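Long-range contacts in alginate lyase, family PL7 (Zobellia galactanivorans, PDB 4BE3), which probably cleaves alginate as an exolytic lyase of polysaccharide lyase family 7: residues 79-90 with 182-193; 255-263 with 295-305. All blocks are in the same frame, centred on the assembly; numbering follows the deposited sequence. Where two conformers were deposited one is given.

Contact 1: 79-90 with 182-193; sequences GGKLNATLKVQH and ALGEEFSYEINV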
loop_
_atom_site.group_PDB
_atom_site.type_symbol
_atom_site.label_atom_id
_atom_site.label_comp_id
_atom_site.label_asym_id
_atom_site.label_seq_id
_atom_site.Cartn_x
_atom_site.Cartn_y
_atom_site.Cartn_z
ATOM N N GLY A 79 -2.346 -3.441 -5.191
ATOM C CA GLY A 79 -3.658 -4.094 -4.738
ATOM C C GLY A 79 -4.224 -3.605 -3.481
ATOM O O GLY A 79 -3.677 -2.677 -2.809
ATOM N N GLY A 80 -5.436 -4.145 -3.173
ATOM C CA GLY A 80 -6.098 -3.713 -1.974
ATOM C C GLY A 80 -7.480 -4.405 -1.982
ATOM O O GLY A 80 -7.944 -4.812 -3.066
ATOM N N LYS A 81 -8.072 -4.498 -0.836
ATOM C CA LYS A 81 -9.424 -5.162 -0.729
ATOM C C LYS A 81 -10.250 -4.387 0.181
ATOM O O LYS A 81 -9.829 -3.913 1.300
ATOM C CB LYS A 81 -9.198 -6.584 -0.177
ATOM C CG LYS A 81 -10.523 -7.356 -0.105
ATOM C CD LYS A 81 -10.356 -8.710 0.636
ATOM C CE LYS A 81 -9.456 -9.620 -0.171
ATOM N NZ LYS A 81 -9.310 -10.939 0.568
ATOM N N LEU A 82 -11.543 -4.193 -0.214
ATOM C CA LEU A 82 -12.466 -3.525 0.617
ATOM C C LEU A 82 -13.686 -4.471 0.769
ATOM O O LEU A 82 -14.195 -4.984 -0.244
ATOM C CB LEU A 82 -12.970 -2.221 -0.056
ATOM C CG LEU A 82 -14.164 -1.559 0.618
ATOM C CD1 LEU A 82 -13.757 -0.994 2.064
ATOM C CD2 LEU A 82 -14.540 -0.306 -0.271
ATOM N N ASN A 83 -14.130 -4.735 1.997
ATOM C CA ASN A 83 -15.356 -5.489 2.249
ATOM C C ASN A 83 -16.351 -4.640 2.954
ATOM O O ASN A 83 -16.025 -3.998 3.984
ATOM C CB ASN A 83 -15.011 -6.679 3.238
ATOM C CG ASN A 83 -14.398 -7.866 2.496
ATOM O OD1 ASN A 83 -15.150 -8.699 1.929
ATOM N ND2 ASN A 83 -13.168 -7.860 2.304
ATOM N N ALA A 84 -17.629 -4.627 2.483
ATOM C CA ALA A 84 -18.617 -3.919 3.154
ATOM C C ALA A 84 -19.930 -4.708 3.286
ATOM O O ALA A 84 -20.247 -5.515 2.458
ATOM C CB ALA A 84 -18.955 -2.608 2.415
ATOM N N THR A 85 -20.663 -4.514 4.365
ATOM C CA THR A 85 -22.037 -5.056 4.464
ATOM C C THR A 85 -22.882 -3.892 4.826
ATOM O O THR A 85 -22.589 -3.149 5.799
ATOM C CB THR A 85 -22.108 -6.143 5.578
ATOM O OG1 THR A 85 -21.288 -7.262 5.120
ATOM C CG2 THR A 85 -23.489 -6.613 5.717
ATOM N N LEU A 86 -24.023 -3.729 4.149
ATOM C CA LEU A 86 -24.735 -2.430 4.292
ATOM C C LEU A 86 -26.215 -2.606 3.904
ATOM O O LEU A 86 -26.562 -3.687 3.426
ATOM C CB LEU A 86 -24.106 -1.381 3.296
ATOM C CG LEU A 86 -24.265 -1.796 1.775
ATOM C CD1 LEU A 86 -24.409 -0.490 0.985
ATOM C CD2 LEU A 86 -22.989 -2.506 1.287
ATOM N N LYS A 87 -27.053 -1.594 4.133
ATOM C CA LYS A 87 -28.401 -1.561 3.529
ATOM C C LYS A 87 -28.616 -0.148 3.195
ATOM O O LYS A 87 -28.198 0.769 3.939
ATOM C CB LYS A 87 -29.445 -2.193 4.433
ATOM C CG LYS A 87 -29.489 -1.578 5.839
ATOM C CD LYS A 87 -30.326 -2.489 6.736
ATOM C CE LYS A 87 -30.537 -1.741 8.079
ATOM N NZ LYS A 87 -31.384 -2.704 8.860
ATOM N N VAL A 88 -29.256 0.106 2.024
ATOM C CA VAL A 88 -29.599 1.437 1.663
ATOM C C VAL A 88 -30.937 1.694 2.233
ATOM O O VAL A 88 -31.864 0.906 2.040
ATOM C CB VAL A 88 -29.595 1.593 0.103
ATOM C CG1 VAL A 88 -30.063 2.999 -0.307
ATOM C CG2 VAL A 88 -28.159 1.318 -0.434
ATOM N N GLN A 89 -31.060 2.863 2.922
ATOM C CA GLN A 89 -32.307 3.208 3.658
ATOM C C GLN A 89 -33.058 4.238 2.822
ATOM O O GLN A 89 -34.244 4.355 3.034
ATOM C CB GLN A 89 -32.041 3.818 5.032
ATOM C CG GLN A 89 -31.367 2.730 5.936
ATOM C CD GLN A 89 -32.345 1.619 6.351
ATOM O OE1 GLN A 89 -32.963 1.026 5.534
ATOM N NE2 GLN A 89 -32.442 1.308 7.649
ATOM N N HIS A 90 -32.401 5.013 1.947
ATOM C CA HIS A 90 -33.160 6.037 1.298
ATOM C C HIS A 90 -32.400 6.525 0.079
ATOM O O HIS A 90 -31.189 6.610 0.174
ATOM C CB HIS A 90 -33.361 7.246 2.250
ATOM C CG HIS A 90 -34.478 8.141 1.777
ATOM N ND1 HIS A 90 -34.306 9.178 0.876
ATOM C CD2 HIS A 90 -35.841 8.048 2.044
ATOM C CE1 HIS A 90 -35.542 9.793 0.692
ATOM N NE2 HIS A 90 -36.469 9.089 1.399
ATOM N N ALA A 182 -34.517 -4.447 -1.880
ATOM C CA ALA A 182 -35.383 -3.428 -1.223
ATOM C C ALA A 182 -34.557 -2.405 -0.388
ATOM O O ALA A 182 -33.445 -2.713 0.070
ATOM C CB ALA A 182 -36.423 -4.198 -0.296
ATOM N N LEU A 183 -35.100 -1.244 -0.138
ATOM C CA LEU A 183 -34.545 -0.422 0.972
ATOM C C LEU A 183 -34.580 -1.191 2.220
ATOM O O LEU A 183 -35.556 -1.923 2.502
ATOM C CB LEU A 183 -35.378 0.893 1.175
ATOM C CG LEU A 183 -35.384 1.802 -0.094
ATOM C CD1 LEU A 183 -36.253 2.984 0.246
ATOM C CD2 LEU A 183 -33.902 2.252 -0.440
ATOM N N GLY A 184 -33.488 -1.096 2.996
ATOM C CA GLY A 184 -33.511 -1.739 4.309
ATOM C C GLY A 184 -33.108 -3.209 4.172
ATOM O O GLY A 184 -33.081 -3.942 5.198
ATOM N N GLU A 185 -32.776 -3.663 2.966
ATOM C CA GLU A 185 -32.374 -5.081 2.764
ATOM C C GLU A 185 -30.826 -5.191 2.741
ATOM O O GLU A 185 -30.176 -4.523 1.927
ATOM C CB GLU A 185 -32.905 -5.625 1.449
ATOM C CG GLU A 185 -32.592 -7.101 1.259
ATOM C CD GLU A 185 -33.338 -7.755 0.073
ATOM O OE1 GLU A 185 -34.019 -7.045 -0.738
ATOM O OE2 GLU A 185 -33.364 -8.993 0.024
ATOM N N GLU A 186 -30.233 -6.029 3.622
ATOM C CA GLU A 186 -28.789 -6.151 3.703
ATOM C C GLU A 186 -28.160 -6.734 2.466
ATOM O O GLU A 186 -28.636 -7.740 1.954
ATOM C CB GLU A 186 -28.439 -7.078 4.902
ATOM C CG GLU A 186 -28.781 -6.390 6.167
ATOM C CD GLU A 186 -28.199 -7.017 7.469
ATOM O OE1 GLU A 186 -27.102 -7.541 7.483
ATOM O OE2 GLU A 186 -28.869 -6.886 8.497
ATOM N N PHE A 187 -27.008 -6.173 2.007
ATOM C CA PHE A 187 -26.198 -6.903 1.025
ATOM C C PHE A 187 -24.710 -6.561 1.306
ATOM O O PHE A 187 -24.434 -5.625 2.099
ATOM C CB PHE A 187 -26.590 -6.524 -0.456
ATOM C CG PHE A 187 -26.444 -5.060 -0.796
ATOM C CD1 PHE A 187 -27.469 -4.187 -0.444
ATOM C CD2 PHE A 187 -25.290 -4.616 -1.455
ATOM C CE1 PHE A 187 -27.376 -2.812 -0.815
ATOM C CE2 PHE A 187 -25.186 -3.237 -1.847
ATOM C CZ PHE A 187 -26.242 -2.352 -1.545
ATOM N N SER A 188 -23.840 -7.385 0.726
ATOM C CA SER A 188 -22.389 -7.223 0.911
ATOM C C SER A 188 -21.738 -7.029 -0.443
ATOM O O SER A 188 -22.184 -7.626 -1.409
ATOM C CB SER A 188 -21.881 -8.554 1.537
ATOM O OG SER A 188 -22.504 -8.559 2.869
ATOM N N TYR A 189 -20.581 -6.343 -0.494
ATOM C CA TYR A 189 -19.749 -6.331 -1.637
ATOM C C TYR A 189 -18.301 -6.534 -1.130
ATOM O O TYR A 189 -17.951 -6.229 0.058
ATOM C CB TYR A 189 -19.900 -5.045 -2.477
ATOM C CG TYR A 189 -19.530 -3.786 -1.809
ATOM C CD1 TYR A 189 -18.117 -3.441 -1.683
ATOM C CD2 TYR A 189 -20.473 -2.824 -1.509
ATOM C CE1 TYR A 189 -17.702 -2.191 -1.128
ATOM C CE2 TYR A 189 -20.084 -1.535 -0.928
ATOM C CZ TYR A 189 -18.669 -1.269 -0.746
ATOM O OH TYR A 189 -18.373 -0.006 -0.252
ATOM N N GLU A 190 -17.528 -7.054 -2.028
ATOM C CA GLU A 190 -16.062 -7.042 -1.852
ATOM C C GLU A 190 -15.433 -6.597 -3.105
ATOM O O GLU A 190 -15.771 -7.133 -4.211
ATOM C CB GLU A 190 -15.622 -8.508 -1.563
ATOM C CG GLU A 190 -14.056 -8.623 -1.383
ATOM C CD GLU A 190 -13.651 -10.062 -1.081
ATOM O OE1 GLU A 190 -13.830 -10.553 0.022
ATOM O OE2 GLU A 190 -13.284 -10.780 -2.065
ATOM N N ILE A 191 -14.490 -5.638 -3.003
ATOM C CA ILE A 191 -13.715 -5.246 -4.160
ATOM C C ILE A 191 -12.249 -5.731 -3.796
ATOM O O ILE A 191 -11.673 -5.174 -2.866
ATOM C CB ILE A 191 -13.624 -3.760 -4.303
ATOM C CG1 ILE A 191 -15.122 -3.194 -4.398
ATOM C CG2 ILE A 191 -12.729 -3.364 -5.590
ATOM C CD1 ILE A 191 -15.120 -1.626 -4.337
ATOM N N ASN A 192 -11.801 -6.746 -4.525
ATOM C CA ASN A 192 -10.443 -7.348 -4.248
ATOM C C ASN A 192 -9.545 -7.119 -5.416
ATOM O O ASN A 192 -9.717 -7.748 -6.507
ATOM C CB ASN A 192 -10.731 -8.849 -4.002
ATOM C CG ASN A 192 -9.405 -9.633 -3.885
ATOM O OD1 ASN A 192 -8.399 -9.002 -3.524
ATOM N ND2 ASN A 192 -9.374 -10.909 -4.258
ATOM N N VAL A 193 -8.599 -6.183 -5.307
ATOM C CA VAL A 193 -7.708 -5.915 -6.455
ATOM C C VAL A 193 -6.400 -6.634 -6.117
ATOM O O VAL A 193 -5.801 -6.312 -5.094
ATOM C CB VAL A 193 -7.419 -4.407 -6.654
ATOM C CG1 VAL A 193 -6.439 -4.214 -7.816
ATOM C CG2 VAL A 193 -8.842 -3.701 -7.001
HETATM O O HOH W 1 -11.820 -11.905 0.962
HETATM O O HOH W 2 -31.146 -5.422 8.730
HETATM O O HOH W 3 -33.925 -2.966 7.559
HETATM O O HOH W 4 -30.571 -2.125 0.692
#
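Tyr189 lays one face of its ring against the methyl of Ala84, its hydrogen-bonded partner where strand 80-90 runs antiparallel to strand 187-193. This CH-pi contact is offset toward the rim, Ala84 CB lying 3.4 Å from Tyr189 CZ. With CG held between the backbone N and the carbonyl carbon (chi1 62°), the ring leans over to the neighbouring strand. There Leu82 CD2 meets its edge in plane, 3.8 Å from Tyr189 CE1, and the hydroxyl goes on to a hydrogen bond with Val107 O. Phe187 repeats this torsion and receives Leu86 over one face, with Leu86 CD1 3.6 Å from Phe187 CZ.

The opposite face of the pair is polar. Thr85 and Ser188, a non-hydrogen-bonded pair, join hydroxyls, OG1 of Thr85 being 2.9 Å from OG of Ser188. Farther along, the Lys81 chain bends at chi3 (-66°), bringing CE beside the Asn192 amide, while its NZ stops 4.6 Å from Glu190 OE1. One water spans that gap, accepting from the ammonium and donating to the carboxylate; Ser309 is a second partner of Lys81 NZ. At the other end of the strand a type II turn, Ala182 to Glu185, places Gly184 N 2.7 Å from Val88 O, and Lys87 reaches past it to a salt bridge with Glu41.

In this sheet of a beta-sandwich, then, aromatic rings and aliphatic groups seal the face turned to the other sheet, whereas on the outward face hydroxyl pairing and water-mediated charge pairing do the joining.

Contact 2: 255-263 with 295-305; sequences YFKLGAYNQ and YAEVWFKEATL. With SRT (S,R meso-tartaric acid), chain C.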
loop_
_atom_site.group_PDB
_atom_site.type_symbol
_atom_site.label_atom_id
_atom_site.label_comp_id
_atom_site.label_asym_id
_atom_site.label_seq_id
_atom_site.Cartn_x
_atom_site.Cartn_y
_atom_site.Cartn_z
ATOM N N TYR A 255 -7.433 4.933 -4.398
ATOM C CA TYR A 255 -7.763 4.578 -3.067
ATOM C C TYR A 255 -9.241 4.234 -2.964
ATOM O O TYR A 255 -10.017 4.604 -3.891
ATOM C CB TYR A 255 -7.431 5.703 -2.062
ATOM C CG TYR A 255 -8.056 7.042 -2.403
ATOM C CD1 TYR A 255 -7.364 7.947 -3.203
ATOM C CD2 TYR A 255 -9.316 7.432 -1.860
ATOM C CE1 TYR A 255 -7.898 9.222 -3.457
ATOM C CE2 TYR A 255 -9.859 8.678 -2.125
ATOM C CZ TYR A 255 -9.154 9.562 -2.941
ATOM O OH TYR A 255 -9.651 10.810 -3.230
ATOM N N PHE A 256 -9.604 3.506 -1.945
ATOM C CA PHE A 256 -11.054 3.174 -1.779
ATOM C C PHE A 256 -11.820 4.277 -1.202
ATOM O O PHE A 256 -11.296 5.142 -0.453
ATOM C CB PHE A 256 -11.258 1.974 -0.816
ATOM C CG PHE A 256 -10.796 0.662 -1.419
ATOM C CD1 PHE A 256 -11.450 0.183 -2.505
ATOM C CD2 PHE A 256 -9.721 -0.110 -0.875
ATOM C CE1 PHE A 256 -11.129 -1.073 -3.089
ATOM C CE2 PHE A 256 -9.404 -1.420 -1.373
ATOM C CZ PHE A 256 -10.067 -1.866 -2.558
ATOM N N LYS A 257 -13.155 4.315 -1.482
ATOM C CA LYS A 257 -14.084 5.197 -0.769
ATOM C C LYS A 257 -15.358 4.424 -0.452
ATOM O O LYS A 257 -15.684 3.434 -1.144
ATOM C CB LYS A 257 -14.508 6.389 -1.693
ATOM C CG LYS A 257 -13.252 7.152 -2.199
ATOM C CD LYS A 257 -13.659 8.562 -2.770
ATOM C CE LYS A 257 -13.892 9.381 -1.477
ATOM N NZ LYS A 257 -14.677 10.626 -1.686
ATOM N N LEU A 258 -16.035 4.851 0.579
ATOM C CA LEU A 258 -17.203 4.069 1.064
ATOM C C LEU A 258 -18.076 5.060 1.746
ATOM O O LEU A 258 -17.580 5.904 2.608
ATOM C CB LEU A 258 -16.657 3.043 2.085
ATOM C CG LEU A 258 -17.747 2.196 2.765
ATOM C CD1 LEU A 258 -17.136 0.754 3.068
ATOM C CD2 LEU A 258 -18.241 2.760 4.095
ATOM N N GLY A 259 -19.431 4.912 1.583
ATOM C CA GLY A 259 -20.376 5.745 2.357
ATOM C C GLY A 259 -21.627 6.016 1.473
ATOM O O GLY A 259 -22.148 5.035 0.879
ATOM N N ALA A 260 -22.071 7.294 1.437
ATOM C CA ALA A 260 -23.232 7.683 0.617
ATOM C C ALA A 260 -22.810 8.830 -0.290
ATOM O O ALA A 260 -22.774 9.984 0.140
ATOM C CB ALA A 260 -24.372 8.085 1.527
ATOM N N TYR A 261 -22.545 8.518 -1.564
ATOM C CA TYR A 261 -22.144 9.567 -2.524
ATOM C C TYR A 261 -23.403 9.685 -3.380
ATOM O O TYR A 261 -23.689 8.788 -4.221
ATOM C CB TYR A 261 -20.968 8.969 -3.322
ATOM C CG TYR A 261 -20.479 9.850 -4.483
ATOM C CD1 TYR A 261 -20.761 11.231 -4.541
ATOM C CD2 TYR A 261 -19.655 9.239 -5.476
ATOM C CE1 TYR A 261 -20.183 12.000 -5.594
ATOM C CE2 TYR A 261 -19.117 10.013 -6.496
ATOM C CZ TYR A 261 -19.378 11.333 -6.535
ATOM O OH TYR A 261 -18.811 12.058 -7.575
ATOM N N ASN A 262 -24.132 10.736 -3.147
ATOM C CA ASN A 262 -25.519 10.892 -3.738
ATOM C C ASN A 262 -25.383 11.182 -5.189
ATOM O O ASN A 262 -24.729 12.140 -5.510
ATOM C CB ASN A 262 -26.170 12.040 -3.057
ATOM C CG ASN A 262 -27.713 12.018 -3.266
ATOM O OD1 ASN A 262 -28.184 11.238 -4.113
ATOM N ND2 ASN A 262 -28.427 12.794 -2.499
ATOM N N GLN A 263 -26.014 10.394 -6.105
ATOM C CA GLN A 263 -25.851 10.809 -7.490
ATOM C C GLN A 263 -27.113 11.553 -7.942
ATOM O O GLN A 263 -27.171 11.933 -9.109
ATOM C CB GLN A 263 -25.866 9.552 -8.365
ATOM C CG GLN A 263 -24.768 8.562 -7.881
ATOM C CD GLN A 263 -23.378 9.146 -8.102
ATOM O OE1 GLN A 263 -22.649 9.488 -7.059
ATOM N NE2 GLN A 263 -22.940 9.266 -9.296
ATOM N N TYR A 295 -32.705 13.213 -0.382
ATOM C CA TYR A 295 -31.416 12.799 0.195
ATOM C C TYR A 295 -31.213 11.323 0.028
ATOM O O TYR A 295 -32.136 10.558 -0.395
ATOM C CB TYR A 295 -31.421 13.101 1.732
ATOM C CG TYR A 295 -32.433 12.296 2.510
ATOM C CD1 TYR A 295 -33.742 12.708 2.625
ATOM C CD2 TYR A 295 -32.043 11.117 3.172
ATOM C CE1 TYR A 295 -34.689 12.003 3.376
ATOM C CE2 TYR A 295 -33.007 10.366 3.923
ATOM C CZ TYR A 295 -34.293 10.835 4.016
ATOM O OH TYR A 295 -35.215 10.123 4.780
ATOM N N ALA A 296 -29.949 10.881 0.342
ATOM C CA ALA A 296 -29.717 9.479 0.311
ATOM C C ALA A 296 -29.166 9.105 1.686
ATOM O O ALA A 296 -28.574 9.940 2.364
ATOM C CB ALA A 296 -28.584 9.217 -0.743
ATOM N N GLU A 297 -29.361 7.864 2.074
ATOM C CA GLU A 297 -28.936 7.458 3.373
ATOM C C GLU A 297 -28.584 5.971 3.361
ATOM O O GLU A 297 -29.359 5.136 2.846
ATOM C CB GLU A 297 -30.152 7.657 4.344
ATOM C CG GLU A 297 -29.735 7.194 5.818
ATOM C CD GLU A 297 -30.842 7.465 6.820
ATOM O OE1 GLU A 297 -31.648 8.430 6.555
ATOM O OE2 GLU A 297 -30.968 6.763 7.875
ATOM N N VAL A 298 -27.400 5.611 3.834
ATOM C CA VAL A 298 -26.910 4.231 3.607
ATOM C C VAL A 298 -26.301 3.837 5.016
ATOM O O VAL A 298 -25.592 4.693 5.606
ATOM C CB VAL A 298 -25.744 4.252 2.624
ATOM C CG1 VAL A 298 -25.238 2.797 2.368
ATOM C CG2 VAL A 298 -26.208 4.836 1.198
ATOM N N TRP A 299 -26.593 2.617 5.457
ATOM C CA TRP A 299 -26.110 2.167 6.765
ATOM C C TRP A 299 -25.163 1.057 6.595
ATOM O O TRP A 299 -25.399 0.161 5.797
ATOM C CB TRP A 299 -27.284 1.645 7.540
ATOM C CG TRP A 299 -28.275 2.652 7.992
ATOM C CD1 TRP A 299 -28.493 4.010 7.571
ATOM C CD2 TRP A 299 -29.272 2.401 8.974
ATOM N NE1 TRP A 299 -29.556 4.539 8.268
ATOM C CE2 TRP A 299 -30.067 3.610 9.105
ATOM C CE3 TRP A 299 -29.606 1.257 9.749
ATOM C CZ2 TRP A 299 -31.155 3.708 10.021
ATOM C CZ3 TRP A 299 -30.703 1.367 10.667
ATOM C CH2 TRP A 299 -31.474 2.542 10.752
ATOM N N PHE A 300 -24.026 1.071 7.295
ATOM C CA PHE A 300 -23.084 0.000 7.101
ATOM C C PHE A 300 -22.907 -0.699 8.393
ATOM O O PHE A 300 -22.806 -0.015 9.476
ATOM C CB PHE A 300 -21.692 0.571 6.728
ATOM C CG PHE A 300 -21.608 1.050 5.293
ATOM C CD1 PHE A 300 -22.191 2.266 4.955
ATOM C CD2 PHE A 300 -20.954 0.213 4.366
ATOM C CE1 PHE A 300 -22.080 2.722 3.648
ATOM C CE2 PHE A 300 -20.885 0.691 3.004
ATOM C CZ PHE A 300 -21.518 1.884 2.697
ATOM N N LYS A 301 -22.810 -2.003 8.353
ATOM C CA LYS A 301 -22.451 -2.621 9.671
ATOM C C LYS A 301 -21.032 -3.200 9.621
ATOM O O LYS A 301 -20.476 -3.661 10.626
ATOM C CB LYS A 301 -23.452 -3.692 10.026
ATOM C CG LYS A 301 -23.454 -4.839 9.134
ATOM C CD LYS A 301 -24.336 -5.750 9.942
ATOM C CE LYS A 301 -24.108 -7.195 9.658
ATOM N NZ LYS A 301 -25.408 -7.873 9.983
ATOM N N GLU A 302 -20.449 -3.262 8.456
ATOM C CA GLU A 302 -19.049 -3.735 8.419
ATOM C C GLU A 302 -18.400 -2.971 7.282
ATOM O O GLU A 302 -19.064 -2.702 6.195
ATOM C CB GLU A 302 -19.033 -5.202 8.083
ATOM C CG GLU A 302 -17.598 -5.500 7.515
ATOM C CD GLU A 302 -17.099 -6.967 7.544
ATOM O OE1 GLU A 302 -17.899 -7.868 7.319
ATOM O OE2 GLU A 302 -15.842 -7.224 7.744
ATOM N N ALA A 303 -17.155 -2.483 7.490
ATOM C CA ALA A 303 -16.357 -1.804 6.414
ATOM C C ALA A 303 -14.920 -2.214 6.804
ATOM O O ALA A 303 -14.386 -1.737 7.848
ATOM C CB ALA A 303 -16.535 -0.314 6.490
ATOM N N THR A 304 -14.279 -3.044 6.007
ATOM C CA THR A 304 -12.916 -3.531 6.328
ATOM C C THR A 304 -12.024 -3.309 5.162
ATOM O O THR A 304 -12.360 -3.808 4.065
ATOM C CB THR A 304 -13.032 -5.059 6.613
ATOM O OG1 THR A 304 -13.931 -5.102 7.744
ATOM C CG2 THR A 304 -11.692 -5.718 7.089
ATOM N N LEU A 305 -10.808 -2.808 5.418
ATOM C CA LEU A 305 -9.752 -2.716 4.401
ATOM C C LEU A 305 -8.777 -3.823 4.589
ATOM O O LEU A 305 -8.442 -4.133 5.765
ATOM C CB LEU A 305 -9.050 -1.344 4.531
ATOM C CG LEU A 305 -9.995 -0.161 4.300
ATOM C CD1 LEU A 305 -9.440 1.156 4.820
ATOM C CD2 LEU A 305 -10.099 -0.043 2.663
HETATM O O1 SRT C . -13.363 13.185 -5.551
HETATM O O11 SRT C . -13.632 11.177 -4.449
HETATM C C1 SRT C . -13.286 12.367 -4.592
HETATM C C2 SRT C . -12.822 12.763 -3.232
HETATM O O2 SRT C . -11.880 11.907 -2.549
HETATM C C3 SRT C . -13.223 14.126 -2.727
HETATM O O3 SRT C . -14.402 13.615 -2.269
HETATM C C4 SRT C . -12.378 14.799 -1.741
HETATM O O4 SRT C . -12.702 14.877 -0.561
HETATM O O41 SRT C . -11.248 15.167 -2.055
#
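Leu258 presses CD2 onto the face of the Phe300 ring, almost over its centre: the methyl carbon of Leu258 is 3.5 Å from the Phe300 ring centroid and 11° off the ring normal. The two side chains slide past each other in opposite directions, and the same leucine sends its other methyl to Ala303, Leu258 CD1 lying 3.6 Å from Ala303 CB. What makes this possible is the first torsion of Leu258, which swings CG away from the backbone N (chi1 176°). Gly259 O meets the phenyl edge in plane, 3.6 Å from Phe300 CE1, so backbone as well as side chain confines the ring. With an alanine in place of Phe300, the CD2 methyl of Leu258 would probably lose the ring face it rests on, leaving a gap beside Leu258 and Gly259.

No hydrogen bond crosses between these segments, as expected where the two sheets of a beta-sandwich meet face to face, here in the jelly-roll fold of family PL7 lyases. Both segments turn a corner close to this packing, at Gly259 and at Lys301. Away from this ring the contact is lighter. Phe256 meets Leu305 CD2 obliquely at one end; at the other, Ala260 CB touches Val298 CG2, and Asn262 lies beside Ala296 while its amide nitrogen bonds to Asn53 and Pro52.

On the far side of strand 255-258 the chemistry is polar. Lys257 turns away from the core to a bound meso-tartrate, its NZ donating hydrogen bonds to O11 (3.0 Å) and O3 (3.1 Å) of the ligand, and also forms a salt bridge with Glu67. Tyr255 OH shares a 2.6 Å hydrogen bond with tartrate O2, which approaches in the plane of the ring; Thr60 is a further partner of the ligand. Behind strand 302-305, Thr304 OG1 donates to the carboxylate of solvent-exposed Glu302.

Overall arrangement
Contact 1 lies within a single sheet, whereas contact 2 spans the two sheets of the sandwich. They share that sheet, since strands 80-90 and 295-306 are neighbours in it: backbone bonds such as Thr85 O to Lys301 N hold these strands side by side, where Lys301 and Glu302 form a classic bulge facing Thr85. Contact 1 is only partly buried, main-chain pairing from Gly80 to Leu86 joining its strands, with a polar outer face. Contact 2 is buried and rests mainly on apolar packing, with no hydrogen bond between its segments. Between them the interior is continuous, Leu86 touching Val298 and Phe300, and Phe256 reaching Leu82. Only contact 2 contributes residues to the ligand pocket, Tyr255 and Lys257.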